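Local coordinates for esterase (Staphylococcus aureus subsp. aureus USA300_TCH1516, PDB 3D7R), which is a putative esterase of the alpha/beta hydrolase fold, probably hydrolysing ester bonds, at residues K63-E77 / L81-H93. Residues are numbered along the deposited sequence; the frame is centred on the assembly and turned at random.
With DMS (dimethyl sulfoxide), chain O.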
loop_
_atom_site.group_PDB
_atom_site.type_symbol
_atom_site.label_atom_id
_atom_site.label_comp_id
_atom_site.label_asym_id
_atom_site.label_seq_id
_atom_site.Cartn_x
_atom_site.Cartn_y
_atom_site.Cartn_z
ATOM N N LYS A 63 8.751 4.111 -18.769
ATOM C CA LYS A 63 9.590 4.215 -17.587
ATOM C C LYS A 63 8.979 5.235 -16.626
ATOM O O LYS A 63 8.619 6.333 -17.017
ATOM C CB LYS A 63 11.039 4.565 -17.953
ATOM C CG LYS A 63 11.802 3.368 -18.569
ATOM C CD LYS A 63 11.913 2.200 -17.564
ATOM C CE LYS A 63 12.825 1.095 -18.064
ATOM N NZ LYS A 63 12.481 -0.203 -17.397
ATOM N N HIS A 64 8.834 4.847 -15.369
ATOM C CA HIS A 64 8.306 5.750 -14.360
ATOM C C HIS A 64 9.383 6.761 -13.949
ATOM O O HIS A 64 10.529 6.393 -13.723
ATOM C CB HIS A 64 7.834 4.967 -13.143
ATOM C CG HIS A 64 7.146 5.819 -12.121
ATOM N ND1 HIS A 64 5.926 6.420 -12.353
ATOM C CD2 HIS A 64 7.521 6.193 -10.875
ATOM C CE1 HIS A 64 5.574 7.119 -11.286
ATOM N NE2 HIS A 64 6.521 6.992 -10.373
ATOM N N LYS A 65 8.998 8.027 -13.847
ATOM C CA LYS A 65 9.951 9.108 -13.585
ATOM C C LYS A 65 9.520 9.925 -12.372
ATOM O O LYS A 65 8.340 10.087 -12.140
ATOM C CB LYS A 65 10.027 10.017 -14.818
ATOM C CG LYS A 65 10.920 9.476 -15.942
ATOM C CD LYS A 65 10.739 10.278 -17.221
ATOM C CE LYS A 65 11.663 9.757 -18.329
ATOM N NZ LYS A 65 11.850 10.755 -19.416
ATOM N N GLN A 66 10.471 10.447 -11.598
ATOM C CA GLN A 66 10.106 11.412 -10.547
ATOM C C GLN A 66 9.351 12.610 -11.144
ATOM O O GLN A 66 9.591 12.976 -12.283
ATOM C CB GLN A 66 11.332 11.878 -9.739
ATOM C CG GLN A 66 12.397 12.626 -10.479
ATOM C CD GLN A 66 13.604 12.930 -9.570
ATOM O OE1 GLN A 66 13.457 13.507 -8.484
ATOM N NE2 GLN A 66 14.797 12.519 -10.013
ATOM N N PRO A 67 8.412 13.202 -10.388
ATOM C CA PRO A 67 7.717 14.383 -10.916
ATOM C C PRO A 67 8.731 15.482 -11.260
ATOM O O PRO A 67 9.654 15.730 -10.482
ATOM C CB PRO A 67 6.833 14.826 -9.736
ATOM C CG PRO A 67 6.676 13.608 -8.933
ATOM C CD PRO A 67 7.935 12.837 -9.045
ATOM N N SER A 68 8.567 16.124 -12.412
ATOM C CA SER A 68 9.526 17.129 -12.872
ATOM C C SER A 68 9.642 18.358 -11.951
ATOM O O SER A 68 10.672 19.019 -11.947
ATOM C CB SER A 68 9.163 17.587 -14.297
ATOM O OG SER A 68 7.862 18.140 -14.276
ATOM N N THR A 69 8.607 18.649 -11.167
ATOM C CA THR A 69 8.591 19.879 -10.380
ATOM C C THR A 69 8.905 19.631 -8.892
ATOM O O THR A 69 9.113 20.584 -8.131
ATOM C CB THR A 69 7.252 20.596 -10.512
ATOM O OG1 THR A 69 6.210 19.733 -10.052
ATOM C CG2 THR A 69 6.968 20.945 -11.959
ATOM N N LEU A 70 8.964 18.357 -8.496
ATOM C CA LEU A 70 9.132 18.006 -7.088
ATOM C C LEU A 70 10.585 18.028 -6.643
ATOM O O LEU A 70 11.425 17.348 -7.226
ATOM C CB LEU A 70 8.490 16.642 -6.757
ATOM C CG LEU A 70 8.613 16.184 -5.297
ATOM C CD1 LEU A 70 7.794 17.037 -4.295
ATOM C CD2 LEU A 70 8.226 14.736 -5.171
ATOM N N ASN A 71 10.872 18.829 -5.617
ATOM C CA ASN A 71 12.170 18.781 -4.946
ATOM C C ASN A 71 12.150 17.612 -3.968
ATOM O O ASN A 71 11.427 17.639 -2.975
ATOM C CB ASN A 71 12.448 20.107 -4.230
ATOM C CG ASN A 71 13.749 20.093 -3.423
ATOM O OD1 ASN A 71 14.776 19.622 -3.893
ATOM N ND2 ASN A 71 13.698 20.629 -2.204
ATOM N N VAL A 72 12.902 16.563 -4.281
ATOM C CA VAL A 72 13.053 15.428 -3.377
ATOM C C VAL A 72 14.226 15.729 -2.436
ATOM O O VAL A 72 15.345 15.961 -2.885
ATOM C CB VAL A 72 13.270 14.097 -4.159
ATOM C CG1 VAL A 72 13.653 12.897 -3.201
ATOM C CG2 VAL A 72 12.035 13.768 -5.011
ATOM N N LYS A 73 13.953 15.773 -1.135
ATOM C CA LYS A 73 14.958 16.199 -0.185
ATOM C C LYS A 73 15.914 15.067 0.134
ATOM O O LYS A 73 17.096 15.308 0.359
ATOM C CB LYS A 73 14.310 16.732 1.098
ATOM C CG LYS A 73 13.643 18.080 0.951
ATOM C CD LYS A 73 12.959 18.446 2.285
ATOM C CE LYS A 73 12.255 19.792 2.208
ATOM N NZ LYS A 73 11.232 19.924 3.303
ATOM N N ALA A 74 15.407 13.833 0.159
ATOM C CA ALA A 74 16.274 12.686 0.394
ATOM C C ALA A 74 17.154 12.495 -0.830
ATOM O O ALA A 74 16.835 12.995 -1.917
ATOM C CB ALA A 74 15.449 11.400 0.704
ATOM N N ASN A 75 18.277 11.813 -0.651
ATOM C CA ASN A 75 19.068 11.358 -1.796
ATOM C C ASN A 75 18.359 10.202 -2.479
ATOM O O ASN A 75 17.807 9.311 -1.803
ATOM C CB ASN A 75 20.481 10.972 -1.362
ATOM C CG ASN A 75 21.195 12.114 -0.688
ATOM O OD1 ASN A 75 21.452 12.070 0.520
ATOM N ND2 ASN A 75 21.472 13.180 -1.449
ATOM N N LEU A 76 18.371 10.213 -3.808
ATOM C CA LEU A 76 17.600 9.242 -4.601
ATOM C C LEU A 76 18.492 8.317 -5.427
ATOM O O LEU A 76 19.394 8.777 -6.135
ATOM C CB LEU A 76 16.620 9.983 -5.520
ATOM C CG LEU A 76 15.594 9.208 -6.359
ATOM C CD1 LEU A 76 14.555 8.535 -5.478
ATOM C CD2 LEU A 76 14.910 10.154 -7.326
ATOM N N GLU A 77 18.236 7.017 -5.342
ATOM C CA GLU A 77 18.966 6.030 -6.143
ATOM C C GLU A 77 18.010 5.455 -7.175
ATOM O O GLU A 77 16.934 4.960 -6.820
ATOM C CB GLU A 77 19.490 4.901 -5.248
ATOM C CG GLU A 77 20.550 5.364 -4.293
ATOM C CD GLU A 77 21.026 4.282 -3.339
ATOM O OE1 GLU A 77 20.606 3.121 -3.468
ATOM O OE2 GLU A 77 21.831 4.599 -2.441
ATOM N N LEU A 81 16.086 -4.024 -10.867
ATOM C CA LEU A 81 16.261 -5.401 -10.450
ATOM C C LEU A 81 15.559 -6.237 -11.494
ATOM O O LEU A 81 14.326 -6.188 -11.614
ATOM C CB LEU A 81 15.664 -5.617 -9.054
ATOM C CG LEU A 81 15.906 -6.958 -8.350
ATOM C CD1 LEU A 81 17.399 -7.221 -8.111
ATOM C CD2 LEU A 81 15.135 -7.012 -7.033
ATOM N N ASP A 82 16.343 -6.955 -12.299
ATOM C CA ASP A 82 15.791 -7.760 -13.388
ATOM C C ASP A 82 14.884 -6.924 -14.300
ATOM O O ASP A 82 13.763 -7.339 -14.596
ATOM C CB ASP A 82 14.970 -8.924 -12.811
ATOM C CG ASP A 82 15.781 -9.824 -11.880
ATOM O OD1 ASP A 82 17.003 -9.948 -12.099
ATOM O OD2 ASP A 82 15.194 -10.417 -10.942
ATOM N N ASP A 83 15.345 -5.747 -14.717
ATOM C CA ASP A 83 14.535 -4.856 -15.570
ATOM C C ASP A 83 13.360 -4.131 -14.901
ATOM O O ASP A 83 12.759 -3.273 -15.534
ATOM C CB ASP A 83 13.996 -5.585 -16.805
ATOM C CG ASP A 83 15.004 -5.659 -17.928
ATOM O OD1 ASP A 83 15.145 -6.759 -18.497
ATOM O OD2 ASP A 83 15.634 -4.625 -18.259
HETATM N N MSE A 84 13.022 -4.472 -13.657
HETATM C CA MSE A 84 12.045 -3.678 -12.884
HETATM C C MSE A 84 12.738 -2.447 -12.299
HETATM O O MSE A 84 13.801 -2.576 -11.702
HETATM C CB MSE A 84 11.468 -4.512 -11.734
HETATM C CG MSE A 84 10.584 -3.714 -10.760
HETATM SE SE MSE A 84 9.653 -4.793 -9.416
HETATM C CE MSE A 84 11.164 -5.441 -8.373
ATOM N N GLN A 85 12.133 -1.268 -12.439
ATOM C CA GLN A 85 12.631 -0.057 -11.780
ATOM C C GLN A 85 12.469 -0.162 -10.263
ATOM O O GLN A 85 11.383 -0.486 -9.782
ATOM C CB GLN A 85 11.853 1.165 -12.237
ATOM C CG GLN A 85 12.142 1.599 -13.667
ATOM C CD GLN A 85 11.324 2.798 -14.008
ATOM O OE1 GLN A 85 10.153 2.680 -14.349
ATOM N NE2 GLN A 85 11.909 3.976 -13.847
ATOM N N VAL A 86 13.541 0.133 -9.528
ATOM C CA VAL A 86 13.476 0.266 -8.067
ATOM C C VAL A 86 14.127 1.595 -7.672
ATOM O O VAL A 86 15.300 1.832 -7.966
ATOM C CB VAL A 86 14.159 -0.899 -7.304
ATOM C CG1 VAL A 86 14.005 -0.698 -5.781
ATOM C CG2 VAL A 86 13.559 -2.261 -7.691
ATOM N N PHE A 87 13.363 2.467 -7.031
ATOM C CA PHE A 87 13.920 3.712 -6.492
ATOM C C PHE A 87 14.251 3.526 -5.017
ATOM O O PHE A 87 13.505 2.870 -4.297
ATOM C CB PHE A 87 12.914 4.856 -6.666
ATOM C CG PHE A 87 12.614 5.155 -8.102
ATOM C CD1 PHE A 87 13.408 6.061 -8.809
ATOM C CD2 PHE A 87 11.555 4.505 -8.761
ATOM C CE1 PHE A 87 13.154 6.324 -10.174
ATOM C CE2 PHE A 87 11.285 4.776 -10.108
ATOM C CZ PHE A 87 12.087 5.671 -10.816
ATOM N N ARG A 88 15.368 4.096 -4.564
ATOM C CA ARG A 88 15.663 4.111 -3.137
ATOM C C ARG A 88 15.857 5.543 -2.683
ATOM O O ARG A 88 16.520 6.327 -3.364
ATOM C CB ARG A 88 16.909 3.287 -2.845
ATOM C CG ARG A 88 16.743 1.802 -3.197
ATOM C CD ARG A 88 17.701 0.957 -2.374
ATOM N NE ARG A 88 17.852 -0.402 -2.890
ATOM C CZ ARG A 88 18.547 -1.348 -2.273
ATOM N NH1 ARG A 88 19.121 -1.084 -1.108
ATOM N NH2 ARG A 88 18.663 -2.555 -2.824
ATOM N N PHE A 89 15.259 5.873 -1.546
ATOM C CA PHE A 89 15.428 7.166 -0.924
ATOM C C PHE A 89 16.212 6.948 0.361
ATOM O O PHE A 89 15.869 6.064 1.160
ATOM C CB PHE A 89 14.089 7.784 -0.503
ATOM C CG PHE A 89 13.071 7.925 -1.614
ATOM C CD1 PHE A 89 12.720 9.184 -2.091
ATOM C CD2 PHE A 89 12.428 6.798 -2.135
ATOM C CE1 PHE A 89 11.767 9.323 -3.106
ATOM C CE2 PHE A 89 11.471 6.910 -3.129
ATOM C CZ PHE A 89 11.135 8.188 -3.621
ATOM N N ASN A 90 17.229 7.778 0.586
ATOM C CA ASN A 90 17.865 7.790 1.890
ATOM C C ASN A 90 18.295 9.201 2.267
ATOM O O ASN A 90 18.446 10.073 1.399
ATOM C CB ASN A 90 18.996 6.740 2.016
ATOM C CG ASN A 90 20.000 6.809 0.888
ATOM O OD1 ASN A 90 20.623 7.845 0.652
ATOM N ND2 ASN A 90 20.186 5.690 0.201
ATOM N N PHE A 91 18.462 9.425 3.560
ATOM C CA PHE A 91 18.770 10.758 4.081
ATOM C C PHE A 91 19.939 10.639 5.069
ATOM O O PHE A 91 19.995 9.688 5.869
ATOM C CB PHE A 91 17.526 11.338 4.753
ATOM C CG PHE A 91 17.679 12.783 5.208
ATOM C CD1 PHE A 91 17.941 13.790 4.297
ATOM C CD2 PHE A 91 17.530 13.115 6.550
ATOM C CE1 PHE A 91 18.069 15.130 4.726
ATOM C CE2 PHE A 91 17.665 14.445 6.992
ATOM C CZ PHE A 91 17.933 15.443 6.075
ATOM N N ARG A 92 20.876 11.579 4.991
ATOM C CA ARG A 92 22.050 11.588 5.872
ATOM C C ARG A 92 22.803 10.249 5.904
ATOM O O ARG A 92 23.328 9.849 6.952
ATOM C CB ARG A 92 21.663 12.073 7.287
ATOM C CG ARG A 92 21.378 13.578 7.306
ATOM C CD ARG A 92 20.776 14.075 8.617
ATOM N NE ARG A 92 20.486 15.508 8.516
ATOM C CZ ARG A 92 19.796 16.200 9.414
ATOM N NH1 ARG A 92 19.316 15.599 10.494
ATOM N NH2 ARG A 92 19.583 17.496 9.224
ATOM N N HIS A 93 22.868 9.578 4.750
ATOM C CA HIS A 93 23.583 8.300 4.619
ATOM C C HIS A 93 23.013 7.169 5.510
ATOM O O HIS A 93 23.715 6.190 5.829
ATOM C CB HIS A 93 25.070 8.501 4.912
ATOM C CG HIS A 93 25.840 9.110 3.778
ATOM N ND1 HIS A 93 25.966 8.496 2.550
ATOM C CD2 HIS A 93 26.547 10.260 3.695
ATOM C CE1 HIS A 93 26.707 9.250 1.756
ATOM N NE2 HIS A 93 27.074 10.327 2.425
HETATM S S DMS O . 6.707 8.860 -16.721
HETATM O O DMS O . 6.375 8.623 -14.973
HETATM C C1 DMS O . 5.376 8.107 -17.703
HETATM C C2 DMS O . 6.495 10.610 -17.177
HETATM O O HOH W 1 21.071 13.510 2.715
HETATM O O HOH W 2 21.801 9.844 2.108
#
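Gln85 uses its side-chain amide the way a neighbouring strand would use its backbone: OE1 accepts from the N of His64 at 2.7 Å, and NE2 donates to the O of the same residue at 2.8 Å. Both bonds lie in the plane of the accepting carbonyl, on a lone pair, so the pair fixes the amide's rotation and ties the backbone of His64 to strand 84-90. The chain runs straight beyond CG (chi2 180°), which carries the amide across to the loop; the Lys63 chain crosses it at a slant, Lys63 CD to Gln85 CD 3.7 Å. Next to it, CZ of Phe87 brings its ring edge to the O of His64. Trp116 of helix 113-126 meets the Phe87 ring edge-to-face, lies against the His64 ring with the planes about 30° apart, and hydrogen-bonds His64 NE2 through NE1.

The loop then swings out and returns as the start of strand 75-81, outermost in the sheet and paired with strand 84-90 in an antiparallel beta hairpin. Asn75 with Asn90 and Glu77 with Arg88 are hydrogen-bonded pairs; Leu76 and Phe89 between them are a non-hydrogen-bonded pair. Leu76 has CG anti to its N (chi1 -174°), which lays CD1 over the centre of the Phe89 ring, 3.8 Å from the centroid, while Val72 CG1 and Ala74 CB come to the ring's edge.

On the other face, Asn90 ND2 reaches Glu77 OE2 at 3.3 Å from above the carboxylate plane. A water bridges Asn75 OD1 and Asn90 OD1. Glu77 OE1 packs on Arg88 CB and CD but makes no salt bridge. Phe87, Phe89 and Leu76 thus face helix 113-126; opposite, Arg88 probably balances its salt-bridge partners Glu129 and Glu160, and the Asn90 amide donates to Glu77 and Glu129.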